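Local coordinates for hypothetical protein Atu0492 (Agrobacterium tumefaciens str., PDB 2GMY), which is of uncharacterised function but, as a carboxymuconolactone decarboxylase family member resembling AhpD, may serve in antioxidant defence through a CXXC motif, at the interface of chains A and B. Numbering follows the deposited sequence. Chains: chain A/B, Hypothetical protein Atu0492.

Contact 1: the interface of chains A and B. Residues chain A 77; chain B 47, 138, 141.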
# COMPACT_ATOMS: atom_id res chain seq x y z
N GLU A 77 16.62 4.20 -11.16
CA GLU A 77 17.58 5.29 -10.96
C GLU A 77 19.00 5.01 -11.48
O GLU A 77 19.92 5.80 -11.24
CB GLU A 77 17.62 5.70 -9.48
CG GLU A 77 16.43 6.56 -9.05
CD GLU A 77 16.24 7.77 -9.95
OE1 GLU A 77 17.26 8.36 -10.39
OE2 GLU A 77 15.08 8.11 -10.23
N GLY B 47 15.31 2.57 -3.24
CA GLY B 47 15.44 2.67 -4.70
C GLY B 47 16.61 3.52 -5.17
O GLY B 47 16.62 4.00 -6.30
N VAL B 138 18.48 10.30 -4.70
CA VAL B 138 17.28 10.12 -5.52
C VAL B 138 16.64 11.48 -5.80
O VAL B 138 16.25 11.76 -6.93
CB VAL B 138 16.25 9.15 -4.85
CG1 VAL B 138 14.95 9.09 -5.67
CG2 VAL B 138 16.84 7.75 -4.72
N ARG B 141 18.58 13.18 -8.44
CA ARG B 141 18.87 12.30 -9.57
C ARG B 141 20.37 12.16 -9.84
O ARG B 141 20.82 12.22 -10.99
CB ARG B 141 18.11 12.77 -10.83
CG ARG B 141 16.59 12.75 -10.70
CD ARG B 141 16.06 11.34 -10.75
NE ARG B 141 14.62 11.25 -10.95
CZ ARG B 141 13.74 11.05 -9.97
NH1 ARG B 141 14.14 10.96 -8.70
NH2 ARG B 141 12.44 10.95 -10.25

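Contact 2: the interface of chains A and B. Residues chain A 67, 71, 78-80; chain B 49, 53, 144.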
# COMPACT_ATOMS: atom_id res chain seq x y z
N GLN A 67 27.51 -4.81 -12.27
CA GLN A 67 26.69 -3.62 -12.11
C GLN A 67 25.28 -3.89 -12.65
O GLN A 67 24.28 -3.59 -12.00
CB GLN A 67 27.32 -2.47 -12.87
CG GLN A 67 27.06 -1.13 -12.29
CD GLN A 67 27.92 -0.05 -12.91
OE1 GLN A 67 28.20 -0.07 -14.12
NE2 GLN A 67 28.35 0.89 -12.09
N LEU A 71 22.37 -3.74 -9.78
CA LEU A 71 21.51 -2.57 -9.79
C LEU A 71 20.08 -2.88 -10.19
O LEU A 71 19.24 -2.00 -10.25
CB LEU A 71 22.10 -1.47 -10.67
CG LEU A 71 23.26 -0.70 -10.04
CD1 LEU A 71 23.96 0.02 -11.10
CD2 LEU A 71 22.76 0.27 -9.01
N SER A 78 19.18 3.90 -12.21
CA SER A 78 20.51 3.49 -12.68
C SER A 78 20.72 3.76 -14.16
O SER A 78 19.91 3.32 -15.00
CB SER A 78 20.74 2.01 -12.41
OG SER A 78 22.00 1.63 -12.92
N PRO A 79 21.79 4.50 -14.50
CA PRO A 79 22.12 4.68 -15.92
C PRO A 79 22.71 3.46 -16.63
O PRO A 79 23.01 3.55 -17.82
CB PRO A 79 23.11 5.86 -15.90
CG PRO A 79 23.77 5.77 -14.55
CD PRO A 79 22.67 5.31 -13.63
N VAL A 80 22.88 2.32 -15.94
CA VAL A 80 23.48 1.16 -16.60
C VAL A 80 22.61 0.56 -17.73
O VAL A 80 23.14 0.08 -18.73
CB VAL A 80 23.97 0.07 -15.59
CG1 VAL A 80 22.84 -0.60 -14.92
CG2 VAL A 80 24.84 -0.97 -16.28
N ALA B 49 19.81 3.93 -6.66
CA ALA B 49 20.87 3.31 -7.48
C ALA B 49 22.23 3.92 -7.22
O ALA B 49 23.24 3.21 -7.21
CB ALA B 49 20.54 3.41 -8.96
N ASP B 53 25.04 1.36 -6.00
CA ASP B 53 26.27 1.17 -6.77
C ASP B 53 27.51 1.34 -5.89
O ASP B 53 28.41 0.50 -5.90
CB ASP B 53 26.31 2.14 -7.94
CG ASP B 53 27.50 1.88 -8.85
OD1 ASP B 53 27.57 0.79 -9.45
OD2 ASP B 53 28.36 2.77 -8.94
N HIS B 144 25.32 7.45 -10.90
CA HIS B 144 26.52 6.68 -10.56
C HIS B 144 27.36 6.39 -11.81
O HIS B 144 26.84 6.39 -12.93
CB HIS B 144 26.16 5.38 -9.81
CG HIS B 144 25.44 4.37 -10.65
ND1 HIS B 144 26.09 3.57 -11.57
CD2 HIS B 144 24.14 3.99 -10.68
CE1 HIS B 144 25.22 2.76 -12.15
NE2 HIS B 144 24.03 3.00 -11.62

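Contact 1: the interface of chains A and B
A:Glu77 brings its carboxylate against the outer half of B:Arg141, and the pair illustrates how a salt bridge can be made over a guanidinium face instead of along its edge. Oxygen OE2 stands 3.1 Å above the guanidinium plane, displaced toward the rim, and lies 3.3 Å from NE of B:Arg141. The two side chains cross at nearly a right angle, with their flat ends 47° apart, a geometry that suits electrostatic attraction better than paired, straight N-H bonds. The other oxygen, OE1, rests against the methylene CD of the arginine, so aliphatic and charged portions are both used.

B:Arg141 is also tied to its own chain: NH1 donates to the backbone oxygen of B:Val138 at 2.9 Å, reaching it from above the carbonyl plane. The chain bends at chi2, and the turn at its last torsion (chi4 -99°) swings NH1 back toward that carbonyl. This bent bond, 137° at the hydrogen, probably limits rotation of the guanidinium whose face receives the glutamate.

Away from this tight end the packing slackens. CB of A:Glu77 passes 3.7 Å from the backbone oxygen of B:Gly47, and CG1 of B:Val138 comes no nearer than 4.5 Å to CG of A:Glu77.

In the fold, A:Glu77 closes the 3-10 helix 71-77, whereas B:Val138 lies at the C-terminal end of helix 117-139; B:Arg141 follows in the loop, and B:Gly47 directly precedes the CXXC motif.

Contact 2: the interface of chains A and B
The imidazole of B:His144 is sandwiched between the two chains. A:Pro79 covers one face, its CD lying 3.7 Å from the ring centroid in a CH-pi contact. CB of B:Asp53, from the histidine's own chain, backs the opposite face at 3.6 Å above the plane, nearer the rim. At the edge, in the plane of the ring, lies CB of A:Ser78, whose hydroxyl OG hydrogen-bonds to NE2 of B:His144 at 2.8 Å.

OG of A:Ser78 also accepts a hydrogen bond from the backbone N of A:Val80, 3.2 Å away. Because this amide is a donor, OG may well offer its own hydrogen to the imidazole, although the structure alone does not show the direction. OG is turned toward the ring by a first torsion that sets it opposite the serine's backbone N (chi1 178°). The histidine takes the crowded position, CG between its backbone N and carbonyl carbon (chi1 68°), which places the ring between A:Pro79 and CB of B:Asp53.

B:Asp53 also reaches outward. Its OD1 accepts NE2 of A:Gln67 at 2.8 Å in an almost straight bond, 176° at the hydrogen. The oxygen lies in the plane of the glutamine amide, yet the donor approaches from above the carboxylate plane. Beside these polar links, CB of B:Ala49 packs 3.7 Å from CA of A:Ser78 and 3.8 Å from CD2 of A:Leu71.

As an example of a docked aromatic residue, in this assembly the site appears to secure the C-terminal segment of one chain against its neighbour. It also draws the start of helix 49-61, which carries most of the CXXC motif, into the interface, and so may couple pairing of the chains to the position of that motif.

Contact 1 and contact 2 lie about 9 Å apart, measured between the centres of their C-alpha atoms, and are neighbouring patches of one interface. Both use the 3-10 helix 71-77 of chain A, its last residue in contact 1 and its first in contact 2, which adds the following loop and A:Gln67 of helix 66-70. Chain B supplies the CXXC region, with B:Gly47 just before the motif, B:Ala49 within it and B:Asp53 after it, and the tail beyond helix 117-139, held by charge in contact 1 and by the packed, hydrogen-bonded ring of B:His144 in contact 2. Two-fold symmetry repeats both patches, probably supporting a dimeric unit within the six-chain assembly.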